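Local coordinates for EKC/KEOPS complex subunit GON7 (PDB 4WXA), which probably supports the catalytic subunit of the KEOPS complex, which is required to form the threonylcarbamoyladenosine at position 37 of certain tRNAs, at residues Lys2-Gln7 and Thr72-Leu77. Numbering follows the deposited sequence.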
loop_
_atom_site.group_PDB
_atom_site.type_symbol
_atom_site.label_atom_id
_atom_site.label_comp_id
_atom_site.label_asym_id
_atom_site.label_seq_id
_atom_site.Cartn_x
_atom_site.Cartn_y
_atom_site.Cartn_z
ATOM N N LYS D 2 -5.310 7.662 18.440
ATOM C CA LYS D 2 -5.862 6.707 17.444
ATOM C C LYS D 2 -4.721 5.954 16.758
ATOM O O LYS D 2 -3.621 6.429 16.697
ATOM C CB LYS D 2 -6.724 7.450 16.406
ATOM C CG LYS D 2 -8.120 7.817 16.894
ATOM C CD LYS D 2 -9.011 6.572 16.979
ATOM C CE LYS D 2 -10.217 6.776 17.880
ATOM N NZ LYS D 2 -10.963 8.001 17.464
ATOM N N LEU D 3 -4.982 4.761 16.260
ATOM C CA LEU D 3 -3.951 3.990 15.606
ATOM C C LEU D 3 -3.944 4.261 14.108
ATOM O O LEU D 3 -4.942 4.671 13.532
ATOM C CB LEU D 3 -4.209 2.519 15.812
ATOM C CG LEU D 3 -4.549 2.023 17.216
ATOM C CD1 LEU D 3 -5.196 0.638 17.137
ATOM C CD2 LEU D 3 -3.274 1.988 18.035
ATOM N N PRO D 4 -2.823 3.992 13.464
ATOM C CA PRO D 4 -2.907 3.981 12.037
ATOM C C PRO D 4 -3.809 2.853 11.562
ATOM O O PRO D 4 -3.775 1.832 12.176
ATOM C CB PRO D 4 -1.466 3.736 11.608
ATOM C CG PRO D 4 -0.850 3.021 12.738
ATOM C CD PRO D 4 -1.523 3.537 13.964
ATOM N N VAL D 5 -4.580 3.046 10.477
ATOM C CA VAL D 5 -5.410 1.977 9.923
ATOM C C VAL D 5 -5.348 1.907 8.389
ATOM O O VAL D 5 -4.815 2.788 7.724
ATOM C CB VAL D 5 -6.907 2.139 10.315
ATOM C CG1 VAL D 5 -7.093 2.091 11.841
ATOM C CG2 VAL D 5 -7.471 3.415 9.685
ATOM N N ALA D 6 -5.918 0.838 7.854
ATOM C CA ALA D 6 -6.041 0.690 6.443
ATOM C C ALA D 6 -7.287 -0.070 6.050
ATOM O O ALA D 6 -7.747 -0.930 6.790
ATOM C CB ALA D 6 -4.837 -0.017 5.933
ATOM N N GLN D 7 -7.835 0.273 4.886
ATOM C CA GLN D 7 -8.981 -0.432 4.348
ATOM C C GLN D 7 -8.657 -0.816 2.851
ATOM O O GLN D 7 -8.146 0.003 2.074
ATOM C CB GLN D 7 -10.192 0.477 4.477
ATOM C CG GLN D 7 -11.495 0.015 3.848
ATOM C CD GLN D 7 -12.126 -1.150 4.568
ATOM O OE1 GLN D 7 -12.111 -1.236 5.811
ATOM N NE2 GLN D 7 -12.694 -2.054 3.799
ATOM N N THR D 72 6.406 1.715 14.836
ATOM C CA THR D 72 6.355 0.283 14.945
ATOM C C THR D 72 4.997 -0.156 14.464
ATOM O O THR D 72 4.893 -1.109 13.671
ATOM C CB THR D 72 6.695 -0.267 16.337
ATOM O OG1 THR D 72 5.898 0.357 17.345
ATOM C CG2 THR D 72 8.165 -0.027 16.632
ATOM N N GLN D 73 3.957 0.575 14.854
ATOM C CA GLN D 73 2.635 0.208 14.395
ATOM C C GLN D 73 2.589 0.190 12.862
ATOM O O GLN D 73 1.926 -0.676 12.260
ATOM C CB GLN D 73 1.585 1.146 14.932
ATOM C CG GLN D 73 1.255 0.958 16.385
ATOM C CD GLN D 73 0.637 2.204 16.991
ATOM O OE1 GLN D 73 0.738 3.308 16.436
ATOM N NE2 GLN D 73 -0.012 2.039 18.124
ATOM N N LEU D 74 3.273 1.130 12.217
ATOM C CA LEU D 74 3.236 1.152 10.763
ATOM C C LEU D 74 3.977 -0.022 10.214
ATOM O O LEU D 74 3.667 -0.493 9.147
ATOM C CB LEU D 74 3.908 2.387 10.205
ATOM C CG LEU D 74 3.138 3.681 10.300
ATOM C CD1 LEU D 74 4.024 4.821 9.804
ATOM C CD2 LEU D 74 1.846 3.559 9.514
ATOM N N THR D 75 5.007 -0.457 10.918
ATOM C CA THR D 75 5.750 -1.622 10.463
ATOM C C THR D 75 4.873 -2.901 10.520
ATOM O O THR D 75 4.918 -3.734 9.636
ATOM C CB THR D 75 7.050 -1.799 11.266
ATOM O OG1 THR D 75 7.958 -0.736 10.926
ATOM C CG2 THR D 75 7.699 -3.156 10.928
ATOM N N GLY D 76 4.058 -2.999 11.555
ATOM C CA GLY D 76 3.121 -4.086 11.721
ATOM C C GLY D 76 1.994 -4.053 10.718
ATOM O O GLY D 76 1.516 -5.100 10.257
ATOM N N LEU D 77 1.561 -2.853 10.365
ATOM C CA LEU D 77 0.480 -2.730 9.393
ATOM C C LEU D 77 0.993 -3.178 8.011
ATOM O O LEU D 77 0.309 -3.828 7.255
ATOM C CB LEU D 77 -0.005 -1.272 9.374
ATOM C CG LEU D 77 -1.401 -0.910 8.896
ATOM C CD1 LEU D 77 -2.426 -1.714 9.700
ATOM C CD2 LEU D 77 -1.625 0.598 9.049
#
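Gln-73 turns one face of its carboxamide to the 2-7 segment: Leu-3 CD2 stands above NE2 at 3.3 Å, and Pro-4 CD lies over OE1 on that same face at 3.4 Å. No hydrogen bond joins the two segments here, where the lead-in to a beta-hairpin packs on the long helix 66-94. With CG anti to its carbonyl carbon (chi1 -74°) and the chain extended beyond, Gln-73 crosses the side chains of Leu-3 and Pro-4 at about a right angle; glutamine suits this partly exposed margin because its methylene stem packs on the proline, CB 3.8 Å from Pro-4 CG. An alanine here would probably leave Leu-3 CD2 and Pro-4 CD without their amide cover and open a gap beside the proline. Pro-4, compact and apolar, meets Gln-73 OE1 and Leu-74 by its ring edge; its CB is 3.9 Å from Leu-74 CD2. Leu-77 CD2 approaches that CB more from a ring face, at 4.1 Å. Both leucines supply branched ends for a buried layer that Ile-77 and Leu-15 of the PCC1 chain complete, and strand 5-7 pairs with a PCC1 strand, carrying the sheet across the interface. Leu-77 CG is anti to the backbone N (chi1 -157°), and its CD2 touches main chain too, 4.0 Å from Val-5 C.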